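Local coordinates for protein mevalonate kinase, putative (Leishmania major, PDB 2HFU) that probably phosphorylates (R)-mevalonate with ATP to give (R)-5-phosphomevalonate, an early step of isoprenoid and sterol biosynthesis, at residues 22-27 / 35-40; 165-170 / 182-187; 202-207 / 284-289; 48-53 / 97-102. All coordinates share one frame; numbering follows the deposited sequence. Where two conformers were deposited one is given.

Interaction 1: residues 22-27 / 35-40; sequences VILFGE and EAIVAG. With MEV ((R)-mevalonate), chain C.
Val22 and Ala39 face each other as an antiparallel hydrogen-bonded pair. Val22 N gives to Ala39 O at 2.9 Å, and Ala39 N gives back to Val22 O at 2.8 Å. Further along, Ile37 O takes two donors. Leu24 N reaches Ile37 O at 2.8 Å on a bent bond, with 138° at the hydrogen. Phe25 N reaches Ile37 O at 3.1 Å, straighter and in the carbonyl plane on a lone pair. Ile37 N returns a bond to Phe25 O.

Two residues opposite one make a classic beta bulge. It sits in the hairpin of strands 17-25 and 36-52 of the GHMP kinase fold and shifts the register by one. Gly26 follows with positive phi, and its CA rests 4.1 Å from Ala36 CB.

The apolar contacts divide over the sheet. Phe25 and Ile37 lie side by side and point the same way, with Phe25 CD2 3.9 Å from Ile37 CD1. Helix 216-239 packs on both, and helix 242-258 on the phenylalanine. Leu24 lays CG on Ala39 CB at 3.8 Å. Ile23 and Val38 share the other face. With CG1 anti to the carbonyl carbon and chi2 extended (172°), Ile23 carries CD1 out to mevalonate C2 at 3.8 Å.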
# COMPACT_ATOMS: atom_id res chain seq x y z
N VAL A 22 0.55 1.58 -3.30
CA VAL A 22 1.50 0.88 -4.16
C VAL A 22 2.87 1.55 -4.05
O VAL A 22 2.97 2.78 -3.95
CB VAL A 22 1.05 0.77 -5.66
CG1 VAL A 22 -0.37 0.22 -5.78
CG2 VAL A 22 1.17 2.10 -6.40
N ILE A 23 3.93 0.75 -4.02
CA ILE A 23 5.27 1.32 -4.07
C ILE A 23 5.65 1.55 -5.53
O ILE A 23 5.71 0.60 -6.31
CB ILE A 23 6.30 0.45 -3.32
CG1 ILE A 23 6.00 0.47 -1.81
CG2 ILE A 23 7.72 0.97 -3.57
CD1 ILE A 23 6.84 -0.50 -0.98
N LEU A 24 5.87 2.81 -5.89
CA LEU A 24 6.23 3.16 -7.26
C LEU A 24 7.72 2.96 -7.53
O LEU A 24 8.09 2.38 -8.55
CB LEU A 24 5.81 4.59 -7.59
CG LEU A 24 4.31 4.90 -7.67
CD1 LEU A 24 4.11 6.31 -8.16
CD2 LEU A 24 3.58 3.90 -8.58
N PHE A 25 8.55 3.49 -6.63
CA PHE A 25 10.00 3.28 -6.67
C PHE A 25 10.57 2.90 -5.30
O PHE A 25 10.16 3.41 -4.28
CB PHE A 25 10.73 4.51 -7.18
CG PHE A 25 10.38 4.90 -8.58
CD1 PHE A 25 11.22 4.62 -9.62
CD2 PHE A 25 9.21 5.58 -8.85
CE1 PHE A 25 10.90 4.99 -10.89
CE2 PHE A 25 8.90 5.95 -10.13
CZ PHE A 25 9.74 5.64 -11.14
N GLY A 26 11.55 2.00 -5.31
CA GLY A 26 12.52 1.92 -4.24
C GLY A 26 12.32 0.82 -3.21
O GLY A 26 13.03 0.78 -2.22
N GLU A 27 11.40 -0.09 -3.45
CA GLU A 27 11.30 -1.27 -2.60
C GLU A 27 12.67 -1.94 -2.49
O GLU A 27 13.45 -1.94 -3.45
CB GLU A 27 10.25 -2.26 -3.10
CG GLU A 27 10.42 -2.73 -4.54
CD GLU A 27 9.66 -1.85 -5.52
OE1 GLU A 27 8.42 -1.92 -5.52
OE2 GLU A 27 10.31 -1.10 -6.27
N GLU A 35 16.06 6.63 -1.31
CA GLU A 35 14.73 7.24 -1.30
C GLU A 35 13.72 6.39 -2.06
O GLU A 35 14.01 5.86 -3.14
CB GLU A 35 14.78 8.65 -1.90
CG GLU A 35 15.68 9.62 -1.15
CD GLU A 35 15.67 11.02 -1.74
OE1 GLU A 35 15.02 11.24 -2.78
OE2 GLU A 35 16.33 11.91 -1.17
N ALA A 36 12.52 6.26 -1.49
CA ALA A 36 11.44 5.51 -2.12
C ALA A 36 10.26 6.42 -2.42
O ALA A 36 10.02 7.41 -1.73
CB ALA A 36 11.01 4.35 -1.24
N ILE A 37 9.51 6.08 -3.47
CA ILE A 37 8.28 6.79 -3.79
C ILE A 37 7.10 5.84 -3.59
O ILE A 37 6.98 4.81 -4.26
CB ILE A 37 8.30 7.39 -5.22
CG1 ILE A 37 9.48 8.36 -5.37
CG2 ILE A 37 6.97 8.10 -5.52
CD1 ILE A 37 9.72 8.86 -6.79
N VAL A 38 6.24 6.21 -2.64
CA VAL A 38 5.08 5.41 -2.29
C VAL A 38 3.83 6.17 -2.71
O VAL A 38 3.74 7.39 -2.51
CB VAL A 38 5.07 5.11 -0.77
CG1 VAL A 38 3.86 4.28 -0.38
CG2 VAL A 38 6.36 4.42 -0.34
N ALA A 39 2.88 5.46 -3.31
CA ALA A 39 1.65 6.09 -3.78
C ALA A 39 0.42 5.60 -3.02
O ALA A 39 0.06 4.42 -3.09
CB ALA A 39 1.47 5.86 -5.27
N GLY A 40 -0.20 6.50 -2.28
CA GLY A 40 -1.52 6.26 -1.72
C GLY A 40 -2.50 6.44 -2.86
O GLY A 40 -2.53 7.50 -3.49
C8 MEV C . 8.04 -4.14 1.28
O8 MEV C . 6.69 -3.66 1.23
C2 MEV C . 9.00 -2.99 0.93
C3 MEV C . 10.46 -3.24 1.33
O7 MEV C . 11.25 -2.17 0.80
C4 MEV C . 10.66 -3.30 2.85
C5 MEV C . 10.52 -1.97 3.58
O3 MEV C . 10.44 -1.99 4.82
O4 MEV C . 10.50 -0.90 2.93
C6 MEV C . 10.98 -4.52 0.70

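Interaction 2: residues 165-170 / 182-187; sequences GGLILY and IAFQQR. With MEV ((R)-mevalonate), chain C.
Leu167 and Ile182 meet at their roots, CB to CB at 3.7 Å. From there each branch fills a different hollow. The CD1 methyl of Leu167 runs on to Phe184. Leu167 CD1 touches Phe184 CB at 3.7 Å and lies near ring atom CG, set obliquely to the ring. The first torsion of Phe184 puts CG anti to the backbone N (chi1 -166°), which turns the ring so that CG, and not only CB, lies near Leu167 CD1. The two side chains cross at a slant.

Ile182 reaches in a different direction. Ile182 CD1 fits against the backbone of strand 166-173, 3.6 Å from Leu169 N and close to the carbonyl carbon of Ile168. Ile182 CD1 also meets Leu169 CB at 4.0 Å. The ethyl arm thus ends against the strand backbone, while the Leu167 methyl rests against the base of Phe184. Leu237 of helix 216-239 touches Leu167, Ile182 and Phe184 alike, so all three join one apolar layer. The contact lies where strand 176-182 runs out into the loop before strand 188-194.

Ile182 N gives a straight bond to Leu167 O at 2.8 Å, from above the carbonyl plane. A water joins the other two backbone atoms: it accepts from Leu167 N and donates to Ile182 O. At the far end of the segment, Tyr170 OH donates to mevalonate O4 at 2.7 Å, with O4 at the ring edge and in its plane. One direct bond and one water bridge satisfy the backbone at Leu167 and Ile182, and the side chains between these segments hold by apolar packing alone.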
# COMPACT_ATOMS: atom_id res chain seq x y z
N GLY A 165 -2.56 9.70 1.80
CA GLY A 165 -2.85 9.55 0.38
C GLY A 165 -1.82 10.25 -0.48
O GLY A 165 -0.87 10.84 0.03
N GLY A 166 -2.00 10.18 -1.80
CA GLY A 166 -1.13 10.86 -2.76
C GLY A 166 0.27 10.28 -2.83
O GLY A 166 0.54 9.17 -2.35
N LEU A 167 1.18 11.04 -3.45
CA LEU A 167 2.56 10.60 -3.59
C LEU A 167 3.39 10.99 -2.37
O LEU A 167 3.25 12.10 -1.84
CB LEU A 167 3.17 11.16 -4.88
CG LEU A 167 2.52 10.70 -6.18
CD1 LEU A 167 3.15 11.39 -7.37
CD2 LEU A 167 2.59 9.18 -6.34
N ILE A 168 4.23 10.07 -1.93
CA ILE A 168 4.96 10.22 -0.67
C ILE A 168 6.41 9.76 -0.81
O ILE A 168 6.67 8.64 -1.25
CB ILE A 168 4.24 9.44 0.47
CG1 ILE A 168 2.89 10.07 0.81
CG2 ILE A 168 5.12 9.35 1.72
CD1 ILE A 168 1.99 9.22 1.66
N LEU A 169 7.34 10.64 -0.44
CA LEU A 169 8.75 10.29 -0.38
C LEU A 169 9.05 9.61 0.95
O LEU A 169 8.80 10.17 2.02
CB LEU A 169 9.64 11.52 -0.57
CG LEU A 169 11.12 11.26 -0.89
CD1 LEU A 169 11.30 10.84 -2.35
CD2 LEU A 169 11.94 12.50 -0.59
N TYR A 170 9.60 8.40 0.86
CA TYR A 170 9.84 7.55 2.01
C TYR A 170 11.32 7.17 2.06
O TYR A 170 11.86 6.59 1.12
CB TYR A 170 8.91 6.32 1.94
CG TYR A 170 9.38 5.02 2.59
CD1 TYR A 170 9.27 3.81 1.90
CD2 TYR A 170 9.89 4.99 3.89
CE1 TYR A 170 9.67 2.61 2.48
CE2 TYR A 170 10.30 3.79 4.48
CZ TYR A 170 10.19 2.60 3.76
OH TYR A 170 10.59 1.41 4.33
N ILE A 182 4.85 14.41 -1.98
CA ILE A 182 5.36 14.82 -3.29
C ILE A 182 4.23 15.52 -4.04
O ILE A 182 3.16 14.94 -4.25
CB ILE A 182 5.89 13.60 -4.09
CG1 ILE A 182 7.05 12.93 -3.37
CG2 ILE A 182 6.30 14.03 -5.51
CD1 ILE A 182 7.39 11.54 -3.88
N ALA A 183 4.48 16.77 -4.44
CA ALA A 183 3.51 17.54 -5.21
C ALA A 183 3.49 17.09 -6.66
O ALA A 183 4.54 16.98 -7.30
CB ALA A 183 3.82 19.03 -5.11
N PHE A 184 2.29 16.80 -7.17
CA PHE A 184 2.12 16.32 -8.54
C PHE A 184 0.80 16.81 -9.13
O PHE A 184 -0.24 16.77 -8.46
CB PHE A 184 2.22 14.79 -8.60
CG PHE A 184 2.39 14.24 -9.99
CD1 PHE A 184 1.45 13.37 -10.52
CD2 PHE A 184 3.49 14.58 -10.76
CE1 PHE A 184 1.60 12.86 -11.81
CE2 PHE A 184 3.65 14.07 -12.05
CZ PHE A 184 2.70 13.21 -12.57
N GLN A 185 0.85 17.27 -10.38
CA GLN A 185 -0.29 17.95 -11.01
C GLN A 185 -1.06 17.11 -12.02
O GLN A 185 -1.99 17.61 -12.67
CB GLN A 185 0.18 19.27 -11.65
CG GLN A 185 0.50 20.38 -10.66
CD GLN A 185 1.12 21.61 -11.33
OE1 GLN A 185 2.08 21.50 -12.08
NE2 GLN A 185 0.56 22.78 -11.04
N GLN A 186 -0.70 15.84 -12.15
CA GLN A 186 -1.36 14.93 -13.09
C GLN A 186 -1.95 13.70 -12.42
O GLN A 186 -1.45 13.24 -11.39
CB GLN A 186 -0.38 14.48 -14.17
CG GLN A 186 -0.39 15.31 -15.44
CD GLN A 186 0.60 14.79 -16.45
OE1 GLN A 186 0.22 14.16 -17.43
NE2 GLN A 186 1.88 15.02 -16.19
N ARG A 187 -3.00 13.16 -13.01
CA ARG A 187 -3.58 11.90 -12.56
C ARG A 187 -2.69 10.73 -13.00
O ARG A 187 -2.20 10.71 -14.12
CB ARG A 187 -4.98 11.73 -13.14
CG ARG A 187 -5.86 10.74 -12.40
CD ARG A 187 -7.24 10.54 -13.00
NE ARG A 187 -8.15 11.66 -12.75
CZ ARG A 187 -8.49 12.58 -13.65
NH1 ARG A 187 -8.00 12.54 -14.88
NH2 ARG A 187 -9.33 13.55 -13.31
C8 MEV C . 8.04 -4.14 1.28
O8 MEV C . 6.69 -3.66 1.23
C2 MEV C . 9.00 -2.99 0.93
C3 MEV C . 10.46 -3.24 1.33
O7 MEV C . 11.25 -2.17 0.80
C4 MEV C . 10.66 -3.30 2.85
C5 MEV C . 10.52 -1.97 3.58
O3 MEV C . 10.44 -1.99 4.82
O4 MEV C . 10.50 -0.90 2.93
C6 MEV C . 10.98 -4.52 0.70
O HOH W 1 0.68 13.60 -4.64

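Interaction 3: residues 202-207 / 284-289; sequences AKVVND and SGTGRG. With MEV ((R)-mevalonate), chain C.
The glycine-rich loop 284-289, SGTGRG, follows strand 280-284 and packs on helix 201-214 beside bound mevalonate. Val204 and Arg288 carry most of the contact. The valine points toward the loop, and its side chain and that of Arg288 slide past each other in opposite directions. Val204 CG1 lies over one face of the guanidinium, 3.9 Å from Arg288 NE and offset toward the rim. It also touches Thr286 O. The other methyl, Val204 CG2, meets Thr286 CG2 at 3.7 Å, where the two side chains cross at an angle.

Arg288 reaches the helix because its chain is extended from CG to NE (chi2 -176°, chi3 -179°). Its tip forms a salt bridge with Asp207: Arg288 NH1 to Asp207 OD2 is 2.8 Å. The carboxylate oxygen lies near the guanidinium plane and is met on its anti side. The two planes are 55° apart, and this single-point bridge uses one nitrogen and one oxygen. Lys203 NZ is a second, long partner of Asp207 OD2 at 3.7 Å. The shared carboxylate probably offsets the two nearby positive charges. Arg288 NH2 is held by Asp260 O.

Two residues also face the ligand. Val205 CG2 touches mevalonate C6 at 3.9 Å. Thr286 OG1 lies 3.5 Å from mevalonate C8, and its hydroxyl is hydrogen-bonded to Thr201 OG1. Positive phi at Gly285, Gly287 and Gly289 lets the loop turn tightly. A glycine-rich turn of this kind beside the substrate is consistent with the C-terminal conserved motif of GHMP kinases.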
# COMPACT_ATOMS: atom_id res chain seq x y z
N ALA A 202 10.00 -10.31 5.41
CA ALA A 202 11.16 -10.56 6.27
C ALA A 202 12.20 -11.47 5.62
O ALA A 202 13.40 -11.18 5.69
CB ALA A 202 10.72 -11.11 7.63
N LYS A 203 11.76 -12.55 4.98
CA LYS A 203 12.70 -13.46 4.31
C LYS A 203 13.41 -12.79 3.13
O LYS A 203 14.64 -12.81 3.05
CB LYS A 203 12.02 -14.75 3.86
CG LYS A 203 13.02 -15.75 3.28
CD LYS A 203 12.37 -16.78 2.37
CE LYS A 203 13.39 -17.45 1.45
NZ LYS A 203 14.56 -18.00 2.20
N VAL A 204 12.64 -12.19 2.22
CA VAL A 204 13.19 -11.58 1.01
C VAL A 204 14.17 -10.45 1.34
O VAL A 204 15.25 -10.37 0.74
CB VAL A 204 12.08 -11.08 0.04
CG1 VAL A 204 12.68 -10.68 -1.30
CG2 VAL A 204 11.01 -12.15 -0.17
N VAL A 205 13.81 -9.61 2.30
CA VAL A 205 14.70 -8.56 2.81
C VAL A 205 16.00 -9.16 3.36
O VAL A 205 17.09 -8.68 3.03
CB VAL A 205 13.98 -7.66 3.87
CG1 VAL A 205 14.97 -6.84 4.68
CG2 VAL A 205 12.94 -6.76 3.19
N ASN A 206 15.89 -10.21 4.16
CA ASN A 206 17.06 -10.89 4.73
C ASN A 206 17.91 -11.59 3.67
O ASN A 206 19.13 -11.71 3.83
CB ASN A 206 16.66 -11.86 5.83
CG ASN A 206 16.10 -11.16 7.06
OD1 ASN A 206 16.52 -10.05 7.41
ND2 ASN A 206 15.14 -11.80 7.72
N ASP A 207 17.27 -12.05 2.60
CA ASP A 207 17.98 -12.59 1.44
C ASP A 207 18.78 -11.50 0.74
O ASP A 207 19.92 -11.72 0.34
CB ASP A 207 17.00 -13.23 0.44
CG ASP A 207 16.66 -14.68 0.79
OD1 ASP A 207 17.06 -15.17 1.87
OD2 ASP A 207 15.98 -15.39 0.02
N SER A 284 5.96 -4.45 -7.46
CA SER A 284 5.73 -3.44 -6.44
C SER A 284 5.73 -4.08 -5.07
O SER A 284 4.88 -4.92 -4.76
CB SER A 284 4.41 -2.69 -6.69
OG SER A 284 4.16 -1.74 -5.67
N GLY A 285 6.71 -3.69 -4.25
CA GLY A 285 6.79 -4.15 -2.86
C GLY A 285 7.81 -5.24 -2.64
O GLY A 285 8.95 -5.15 -3.11
N THR A 286 7.39 -6.29 -1.94
CA THR A 286 8.28 -7.37 -1.54
C THR A 286 8.84 -8.19 -2.71
O THR A 286 9.98 -8.64 -2.65
CB THR A 286 7.56 -8.28 -0.52
OG1 THR A 286 7.42 -7.57 0.72
CG2 THR A 286 8.42 -9.48 -0.13
N GLY A 287 8.04 -8.36 -3.75
CA GLY A 287 8.45 -9.16 -4.90
C GLY A 287 8.32 -10.64 -4.63
O GLY A 287 7.75 -11.03 -3.60
N ARG A 288 8.83 -11.46 -5.55
CA ARG A 288 8.70 -12.93 -5.50
C ARG A 288 7.25 -13.38 -5.32
O ARG A 288 6.96 -14.34 -4.60
CB ARG A 288 9.58 -13.53 -4.39
CG ARG A 288 11.07 -13.26 -4.57
CD ARG A 288 11.94 -13.93 -3.53
NE ARG A 288 13.35 -13.63 -3.73
CZ ARG A 288 14.31 -13.86 -2.84
NH1 ARG A 288 14.01 -14.39 -1.65
NH2 ARG A 288 15.56 -13.54 -3.13
N GLY A 289 6.34 -12.69 -6.00
CA GLY A 289 4.91 -12.81 -5.78
C GLY A 289 4.34 -11.42 -5.57
O GLY A 289 4.91 -10.43 -6.04
C8 MEV C . 8.04 -4.14 1.28
O8 MEV C . 6.69 -3.66 1.23
C2 MEV C . 9.00 -2.99 0.93
C3 MEV C . 10.46 -3.24 1.33
O7 MEV C . 11.25 -2.17 0.80
C4 MEV C . 10.66 -3.30 2.85
C5 MEV C . 10.52 -1.97 3.58
O3 MEV C . 10.44 -1.99 4.82
O4 MEV C . 10.50 -0.90 2.93
C6 MEV C . 10.98 -4.52 0.70

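Interaction 4: residues 48-53 / 97-102; sequences RLEINP and GLKMFI
Six backbone hydrogen bonds tie 48-53 to 97-102. Arg48 N gives to Phe101 O at 2.8 Å, nearly straight at 174°, and Phe101 N answers to Arg48 O. Glu50 and Lys99 form the next reciprocal pair. Asn52 N bonds to Gly97 O at 2.9 Å, but the return bond from Gly97 N to Asn52 O is stretched to 3.3 Å. This is a regular antiparallel pairing of strands 36-52 and 97-103, in the larger, mixed sheet of the GHMP kinase fold. A water donates to Lys99 O at 2.8 Å and weakly to Arg48 O.

The buried face is apolar. Leu49 and Met100 lie side by side and point the same way, with Leu49 CD2 on Met100 CB at 3.7 Å. Leu98 CD1 comes to Leu49 CD2 at 4.3 Å. Helix 114-129 covers this face through Ala125, Leu126, Leu129 and Phe122.

The other face is largely polar and more exposed, with Phe101 the aromatic exception. Glu50 and Lys99 run alongside each other, touching by CG and CB, but their charged ends stay apart. The lysine chain is extended beyond CG (chi2 -177°) and crosses the Asn52 amide at an angle, with Lys99 CG 3.7 Å from Asn52 CG.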
# COMPACT_ATOMS: atom_id res chain seq x y z
N ARG A 48 -17.28 1.71 9.06
CA ARG A 48 -18.44 2.31 9.72
C ARG A 48 -18.61 1.68 11.10
O ARG A 48 -18.39 0.47 11.26
CB ARG A 48 -19.71 2.10 8.89
CG ARG A 48 -19.75 2.90 7.59
CD ARG A 48 -21.03 2.72 6.77
NE ARG A 48 -22.21 3.26 7.44
CZ ARG A 48 -23.37 3.55 6.84
NH1 ARG A 48 -23.51 3.37 5.53
NH2 ARG A 48 -24.38 4.03 7.55
N LEU A 49 -19.00 2.49 12.07
CA LEU A 49 -19.17 2.03 13.45
C LEU A 49 -20.51 2.45 14.04
O LEU A 49 -21.02 3.54 13.76
CB LEU A 49 -18.04 2.55 14.34
CG LEU A 49 -16.62 2.00 14.16
CD1 LEU A 49 -15.66 2.79 15.04
CD2 LEU A 49 -16.55 0.51 14.49
N GLU A 50 -21.07 1.56 14.85
CA GLU A 50 -22.21 1.91 15.68
C GLU A 50 -22.17 1.15 17.00
O GLU A 50 -21.63 0.05 17.09
CB GLU A 50 -23.53 1.72 14.94
CG GLU A 50 -23.88 0.29 14.55
CD GLU A 50 -25.22 0.22 13.85
OE1 GLU A 50 -25.31 0.67 12.69
OE2 GLU A 50 -26.18 -0.30 14.46
N ILE A 51 -22.74 1.77 18.02
CA ILE A 51 -22.77 1.18 19.36
C ILE A 51 -23.58 -0.12 19.36
O ILE A 51 -24.54 -0.27 18.61
CB ILE A 51 -23.31 2.20 20.40
CG1 ILE A 51 -24.75 2.62 20.08
CG2 ILE A 51 -22.38 3.41 20.48
CD1 ILE A 51 -25.49 3.26 21.25
N ASN A 52 -23.15 -1.06 20.19
CA ASN A 52 -23.83 -2.34 20.32
C ASN A 52 -24.21 -2.57 21.78
O ASN A 52 -23.53 -3.31 22.49
CB ASN A 52 -22.93 -3.47 19.79
CG ASN A 52 -23.72 -4.62 19.17
OD1 ASN A 52 -23.20 -5.72 19.01
ND2 ASN A 52 -24.97 -4.36 18.80
N PRO A 53 -25.29 -1.93 22.23
CA PRO A 53 -25.68 -1.96 23.65
C PRO A 53 -25.90 -3.37 24.19
O PRO A 53 -26.55 -4.19 23.55
CB PRO A 53 -26.99 -1.16 23.67
CG PRO A 53 -26.88 -0.27 22.49
CD PRO A 53 -26.23 -1.12 21.44
N GLY A 97 -20.45 -2.87 23.44
CA GLY A 97 -19.44 -3.01 22.40
C GLY A 97 -19.75 -2.19 21.16
O GLY A 97 -20.44 -1.18 21.23
N LEU A 98 -19.21 -2.63 20.02
CA LEU A 98 -19.41 -1.94 18.75
C LEU A 98 -19.69 -2.91 17.61
O LEU A 98 -19.13 -4.01 17.57
CB LEU A 98 -18.16 -1.11 18.39
CG LEU A 98 -17.73 0.07 19.26
CD1 LEU A 98 -16.40 0.62 18.79
CD2 LEU A 98 -18.79 1.17 19.30
N LYS A 99 -20.55 -2.49 16.69
CA LYS A 99 -20.71 -3.16 15.40
C LYS A 99 -19.88 -2.40 14.36
O LYS A 99 -20.04 -1.19 14.18
CB LYS A 99 -22.17 -3.17 14.96
CG LYS A 99 -23.00 -4.31 15.54
CD LYS A 99 -24.41 -4.27 14.98
CE LYS A 99 -25.12 -5.59 15.16
NZ LYS A 99 -26.49 -5.56 14.56
N MET A 100 -18.98 -3.13 13.70
CA MET A 100 -18.12 -2.56 12.68
C MET A 100 -18.51 -3.09 11.31
O MET A 100 -18.64 -4.30 11.12
CB MET A 100 -16.65 -2.90 12.97
CG MET A 100 -15.66 -2.29 11.97
SD MET A 100 -13.99 -2.98 12.03
CE MET A 100 -13.50 -2.58 13.68
N PHE A 101 -18.71 -2.17 10.36
CA PHE A 101 -18.88 -2.55 8.96
C PHE A 101 -17.63 -2.13 8.20
O PHE A 101 -17.21 -0.97 8.28
CB PHE A 101 -20.13 -1.89 8.37
CG PHE A 101 -20.43 -2.32 6.96
CD1 PHE A 101 -21.16 -3.49 6.72
CD2 PHE A 101 -19.99 -1.57 5.87
CE1 PHE A 101 -21.44 -3.90 5.42
CE2 PHE A 101 -20.26 -1.98 4.57
CZ PHE A 101 -20.99 -3.14 4.34
N ILE A 102 -17.02 -3.07 7.49
CA ILE A 102 -15.88 -2.74 6.63
C ILE A 102 -16.22 -2.91 5.16
O ILE A 102 -16.63 -3.98 4.72
CB ILE A 102 -14.61 -3.57 6.98
CG1 ILE A 102 -14.50 -3.81 8.48
CG2 ILE A 102 -13.37 -2.87 6.43
CD1 ILE A 102 -13.41 -4.80 8.86
O HOH W 2 -21.32 -0.56 11.78

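How the interactions relate
Interactions 1 and 2 are both buried, and interaction 1 lies nearest the centre of the chain. They are joined directly, since strand 36-52 also pairs with strand 166-173, through bonds such as Ala36 N to Tyr170 O. Interaction 4 uses the far part of the same long strand, 36-52, about 34 Å from interaction 1 between centres, and is only partly buried. Interaction 3 is a surface contact and the one that relies on a salt bridge. It meets interaction 1 where Glu27 OE1 accepts from Gly285 N. Interactions 1, 2 and 3 all touch mevalonate. Backbone ladders dominate 1 and 4, whereas 2 has one direct backbone bond and a water bridge.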